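Local coordinates for protein RNA-dependent RNA Polymerase (Bombyx mori cytoplasmic polyhedrosis virus, PDB 6TZ0) that transcribes the viral double-stranded RNA genome into plus strands and, after core assembly, probably copies plus strands into complementary minus strands, at residues Y870-I881 with P1012-E1023. Sequence-based numbering, arbitrary orientation.
Sequences YKRRLLYDVSNI and PTMPADALHLYE
Asp1017 OD2 takes a hydrogen bond from Tyr876 OH at 2.7 Å and a salt bridge from Arg872 NE at 3.2 Å. The two donors come differently: the N-H of NE points nearly straight (161°) at the anti lone pair of OD2, its guanidinium nearly coplanar with the carboxylate, whereas the hydroxyl reaches OD2 from above the carboxylate plane. Arg872 NH1 adds a weak bond to Pro1012 O.

The next residue, Arg873, reaches the other way along 1012-1023: with CG anti to the backbone N (chi1 -167°), its extended chain carries the guanidinium past His1020, Arg873 CB 3.5 Å from His1020 CD2, to one face of the Tyr1022 ring. There Arg873 CZ makes a cation-pi contact 4.0 Å from the ring centroid. NE donates weakly to His1020 O, and NH2 forms a salt bridge with Glu1023 OE2 at 3.5 Å. Tyr1022 OH is hydrogen-bonded to Tyr1139 OH, and Phe1181 stacks on its ring.

Farther along, Leu1021 CD2 packs 3.8 Å from Ile881 CD1, at the start of helix 881-886, and meets the Tyr876 ring. Charged and aromatic groups thus join helix 873-878 to the loop leading into strand 1022-1027, away from the annotated sites, and Asp1017 and Glu1023 probably help offset the charges of Arg872 and the buried Arg873.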
loop_
_atom_site.group_PDB
_atom_site.type_symbol
_atom_site.label_atom_id
_atom_site.label_comp_id
_atom_site.label_asym_id
_atom_site.label_seq_id
_atom_site.Cartn_x
_atom_site.Cartn_y
_atom_site.Cartn_z
ATOM N N TYR A 870 -28.254 -23.067 3.865
ATOM C CA TYR A 870 -28.583 -23.898 5.015
ATOM C C TYR A 870 -29.522 -23.188 5.987
ATOM O O TYR A 870 -30.146 -23.849 6.824
ATOM C CB TYR A 870 -27.288 -24.341 5.705
ATOM C CG TYR A 870 -27.474 -25.296 6.860
ATOM C CD1 TYR A 870 -27.939 -26.586 6.647
ATOM C CD2 TYR A 870 -27.159 -24.917 8.159
ATOM C CE1 TYR A 870 -28.111 -27.462 7.693
ATOM C CE2 TYR A 870 -27.319 -25.792 9.215
ATOM C CZ TYR A 870 -27.796 -27.064 8.973
ATOM O OH TYR A 870 -27.958 -27.941 10.019
ATOM N N LYS A 871 -29.682 -21.869 5.864
ATOM C CA LYS A 871 -30.623 -21.144 6.709
ATOM C C LYS A 871 -32.078 -21.396 6.321
ATOM O O LYS A 871 -32.983 -21.053 7.088
ATOM C CB LYS A 871 -30.317 -19.649 6.658
ATOM C CG LYS A 871 -28.971 -19.279 7.231
ATOM C CD LYS A 871 -28.920 -19.570 8.713
ATOM C CE LYS A 871 -29.796 -18.607 9.475
ATOM N NZ LYS A 871 -29.706 -18.830 10.941
ATOM N N ARG A 872 -32.325 -21.993 5.151
ATOM C CA ARG A 872 -33.688 -22.294 4.728
ATOM C C ARG A 872 -34.279 -23.465 5.508
ATOM O O ARG A 872 -35.504 -23.601 5.582
ATOM C CB ARG A 872 -33.698 -22.556 3.217
ATOM C CG ARG A 872 -35.072 -22.687 2.592
ATOM C CD ARG A 872 -35.047 -22.765 1.092
ATOM N NE ARG A 872 -36.386 -23.061 0.589
ATOM C CZ ARG A 872 -37.318 -22.146 0.351
ATOM N NH1 ARG A 872 -38.505 -22.518 -0.100
ATOM N NH2 ARG A 872 -37.066 -20.861 0.552
ATOM N N ARG A 873 -33.435 -24.271 6.153
ATOM C CA ARG A 873 -33.908 -25.401 6.940
ATOM C C ARG A 873 -34.647 -24.963 8.204
ATOM O O ARG A 873 -35.384 -25.765 8.787
ATOM C CB ARG A 873 -32.711 -26.293 7.280
ATOM C CG ARG A 873 -33.030 -27.664 7.839
ATOM C CD ARG A 873 -31.768 -28.459 8.061
ATOM N NE ARG A 873 -32.058 -29.755 8.654
ATOM C CZ ARG A 873 -32.077 -29.985 9.961
ATOM N NH1 ARG A 873 -31.817 -29.008 10.813
ATOM N NH2 ARG A 873 -32.352 -31.194 10.417
ATOM N N LEU A 874 -34.495 -23.705 8.626
ATOM C CA LEU A 874 -35.240 -23.216 9.782
ATOM C C LEU A 874 -36.731 -23.110 9.485
ATOM O O LEU A 874 -37.554 -23.285 10.392
ATOM C CB LEU A 874 -34.681 -21.867 10.226
ATOM C CG LEU A 874 -35.212 -21.283 11.536
ATOM C CD1 LEU A 874 -34.827 -22.177 12.698
ATOM C CD2 LEU A 874 -34.708 -19.872 11.738
ATOM N N LEU A 875 -37.090 -22.860 8.219
ATOM C CA LEU A 875 -38.491 -22.840 7.804
ATOM C C LEU A 875 -39.161 -24.186 8.023
ATOM O O LEU A 875 -40.348 -24.245 8.360
ATOM C CB LEU A 875 -38.598 -22.471 6.325
ATOM C CG LEU A 875 -38.093 -21.132 5.806
ATOM C CD1 LEU A 875 -38.197 -21.114 4.289
ATOM C CD2 LEU A 875 -38.873 -19.991 6.410
ATOM N N TYR A 876 -38.417 -25.268 7.839
ATOM C CA TYR A 876 -38.935 -26.611 8.030
ATOM C C TYR A 876 -38.788 -27.083 9.464
ATOM O O TYR A 876 -39.603 -27.885 9.929
ATOM C CB TYR A 876 -38.215 -27.566 7.082
ATOM C CG TYR A 876 -38.515 -27.292 5.633
ATOM C CD1 TYR A 876 -39.635 -27.838 5.026
ATOM C CD2 TYR A 876 -37.698 -26.463 4.879
ATOM C CE1 TYR A 876 -39.919 -27.589 3.702
ATOM C CE2 TYR A 876 -37.978 -26.202 3.556
ATOM C CZ TYR A 876 -39.092 -26.769 2.976
ATOM O OH TYR A 876 -39.387 -26.520 1.660
ATOM N N ASP A 877 -37.770 -26.592 10.170
ATOM C CA ASP A 877 -37.595 -26.922 11.579
ATOM C C ASP A 877 -38.707 -26.315 12.426
ATOM O O ASP A 877 -39.164 -26.937 13.391
ATOM C CB ASP A 877 -36.224 -26.437 12.054
ATOM C CG ASP A 877 -35.798 -27.055 13.370
ATOM O OD1 ASP A 877 -36.513 -27.932 13.894
ATOM O OD2 ASP A 877 -34.739 -26.653 13.895
ATOM N N VAL A 878 -39.167 -25.109 12.076
ATOM C CA VAL A 878 -40.313 -24.526 12.775
ATOM C C VAL A 878 -41.592 -25.305 12.457
ATOM O O VAL A 878 -42.469 -25.459 13.317
ATOM C CB VAL A 878 -40.412 -23.023 12.430
ATOM C CG1 VAL A 878 -41.668 -22.388 12.981
ATOM C CG2 VAL A 878 -39.227 -22.290 13.005
ATOM N N SER A 879 -41.674 -25.900 11.267
ATOM C CA SER A 879 -42.837 -26.660 10.826
ATOM C C SER A 879 -42.893 -28.090 11.385
ATOM O O SER A 879 -43.655 -28.896 10.834
ATOM C CB SER A 879 -42.879 -26.710 9.298
ATOM O OG SER A 879 -43.013 -25.412 8.755
ATOM N N ASN A 880 -42.129 -28.396 12.442
ATOM C CA ASN A 880 -42.089 -29.693 13.132
ATOM C C ASN A 880 -41.705 -30.814 12.161
ATOM O O ASN A 880 -42.507 -31.662 11.770
ATOM C CB ASN A 880 -43.401 -29.999 13.862
ATOM C CG ASN A 880 -43.236 -31.076 14.919
ATOM O OD1 ASN A 880 -42.150 -31.623 15.103
ATOM N ND2 ASN A 880 -44.313 -31.373 15.631
ATOM N N ILE A 881 -40.434 -30.747 11.770
ATOM C CA ILE A 881 -39.866 -31.594 10.727
ATOM C C ILE A 881 -39.886 -33.075 11.117
ATOM O O ILE A 881 -40.005 -33.952 10.256
ATOM C CB ILE A 881 -38.452 -31.066 10.417
ATOM C CG1 ILE A 881 -37.760 -31.806 9.286
ATOM C CG2 ILE A 881 -37.614 -30.986 11.676
ATOM C CD1 ILE A 881 -36.571 -31.045 8.820
ATOM N N PRO A 1012 -43.141 -20.530 -1.447
ATOM C CA PRO A 1012 -42.913 -21.602 -2.420
ATOM C C PRO A 1012 -41.863 -22.592 -1.944
ATOM O O PRO A 1012 -40.939 -22.245 -1.205
ATOM C CB PRO A 1012 -42.435 -20.850 -3.666
ATOM C CG PRO A 1012 -41.792 -19.626 -3.121
ATOM C CD PRO A 1012 -42.589 -19.245 -1.907
ATOM N N THR A 1013 -42.021 -23.842 -2.371
ATOM C CA THR A 1013 -41.043 -24.894 -2.144
ATOM C C THR A 1013 -40.593 -25.434 -3.492
ATOM O O THR A 1013 -41.429 -25.771 -4.335
ATOM C CB THR A 1013 -41.621 -26.035 -1.304
ATOM O OG1 THR A 1013 -42.679 -26.668 -2.031
ATOM C CG2 THR A 1013 -42.171 -25.516 0.011
ATOM N N MET A 1014 -39.291 -25.509 -3.695
ATOM C CA MET A 1014 -38.763 -26.159 -4.882
ATOM C C MET A 1014 -38.805 -27.673 -4.702
ATOM O O MET A 1014 -39.067 -28.163 -3.605
ATOM C CB MET A 1014 -37.337 -25.667 -5.151
ATOM C CG MET A 1014 -36.309 -26.001 -4.092
ATOM S SD MET A 1014 -34.709 -25.294 -4.536
ATOM C CE MET A 1014 -33.697 -25.756 -3.130
ATOM N N PRO A 1015 -38.621 -28.464 -5.765
ATOM C CA PRO A 1015 -38.463 -29.914 -5.557
ATOM C C PRO A 1015 -37.157 -30.300 -4.884
ATOM O O PRO A 1015 -37.064 -31.412 -4.352
ATOM C CB PRO A 1015 -38.538 -30.484 -6.977
ATOM C CG PRO A 1015 -39.312 -29.486 -7.737
ATOM C CD PRO A 1015 -38.911 -28.159 -7.179
ATOM N N ALA A 1016 -36.162 -29.419 -4.872
ATOM C CA ALA A 1016 -34.823 -29.743 -4.411
ATOM C C ALA A 1016 -34.623 -29.545 -2.916
ATOM O O ALA A 1016 -33.634 -30.044 -2.376
ATOM C CB ALA A 1016 -33.791 -28.909 -5.172
ATOM N N ASP A 1017 -35.520 -28.843 -2.223
ATOM C CA ASP A 1017 -35.337 -28.634 -0.795
ATOM C C ASP A 1017 -36.000 -29.721 0.047
ATOM O O ASP A 1017 -36.334 -29.479 1.211
ATOM C CB ASP A 1017 -35.795 -27.224 -0.384
ATOM C CG ASP A 1017 -37.281 -26.966 -0.577
ATOM O OD1 ASP A 1017 -38.039 -27.841 -1.025
ATOM O OD2 ASP A 1017 -37.704 -25.833 -0.271
ATOM N N ALA A 1018 -36.213 -30.904 -0.532
ATOM C CA ALA A 1018 -36.528 -32.086 0.257
ATOM C C ALA A 1018 -35.313 -32.593 1.013
ATOM O O ALA A 1018 -35.464 -33.386 1.946
ATOM C CB ALA A 1018 -37.077 -33.192 -0.641
ATOM N N LEU A 1019 -34.114 -32.139 0.634
ATOM C CA LEU A 1019 -32.889 -32.509 1.327
ATOM C C LEU A 1019 -32.780 -31.890 2.711
ATOM O O LEU A 1019 -31.913 -32.304 3.483
ATOM C CB LEU A 1019 -31.670 -32.104 0.502
ATOM C CG LEU A 1019 -31.449 -32.841 -0.817
ATOM C CD1 LEU A 1019 -30.245 -32.286 -1.546
ATOM C CD2 LEU A 1019 -31.292 -34.331 -0.577
ATOM N N HIS A 1020 -33.616 -30.910 3.049
ATOM C CA HIS A 1020 -33.601 -30.389 4.407
ATOM C C HIS A 1020 -34.302 -31.304 5.398
ATOM O O HIS A 1020 -34.157 -31.100 6.604
ATOM C CB HIS A 1020 -34.253 -29.006 4.481
ATOM C CG HIS A 1020 -33.557 -27.959 3.671
ATOM N ND1 HIS A 1020 -33.984 -27.591 2.415
ATOM C CD2 HIS A 1020 -32.448 -27.226 3.919
ATOM C CE1 HIS A 1020 -33.182 -26.661 1.933
ATOM N NE2 HIS A 1020 -32.239 -26.422 2.825
ATOM N N LEU A 1021 -35.030 -32.314 4.928
ATOM C CA LEU A 1021 -35.895 -33.104 5.801
ATOM C C LEU A 1021 -35.111 -34.271 6.401
ATOM O O LEU A 1021 -35.186 -35.417 5.961
ATOM C CB LEU A 1021 -37.119 -33.582 5.033
ATOM C CG LEU A 1021 -37.935 -32.449 4.416
ATOM C CD1 LEU A 1021 -39.155 -32.968 3.692
ATOM C CD2 LEU A 1021 -38.327 -31.466 5.470
ATOM N N TYR A 1022 -34.344 -33.950 7.437
ATOM C CA TYR A 1022 -33.564 -34.937 8.163
ATOM C C TYR A 1022 -33.474 -34.527 9.623
ATOM O O TYR A 1022 -33.408 -33.340 9.944
ATOM C CB TYR A 1022 -32.166 -35.111 7.552
ATOM C CG TYR A 1022 -31.276 -33.891 7.556
ATOM C CD1 TYR A 1022 -31.302 -32.987 6.511
ATOM C CD2 TYR A 1022 -30.373 -33.672 8.582
ATOM C CE1 TYR A 1022 -30.484 -31.882 6.505
ATOM C CE2 TYR A 1022 -29.558 -32.572 8.588
ATOM C CZ TYR A 1022 -29.612 -31.686 7.547
ATOM O OH TYR A 1022 -28.785 -30.594 7.562
ATOM N N GLU A 1023 -33.470 -35.519 10.509
ATOM C CA GLU A 1023 -33.393 -35.268 11.939
ATOM C C GLU A 1023 -32.461 -36.257 12.618
ATOM O O GLU A 1023 -31.980 -37.217 12.016
ATOM C CB GLU A 1023 -34.773 -35.297 12.601
ATOM C CG GLU A 1023 -35.476 -33.969 12.516
ATOM C CD GLU A 1023 -34.777 -32.924 13.372
ATOM O OE1 GLU A 1023 -34.268 -33.288 14.455
ATOM O OE2 GLU A 1023 -34.706 -31.750 12.959
#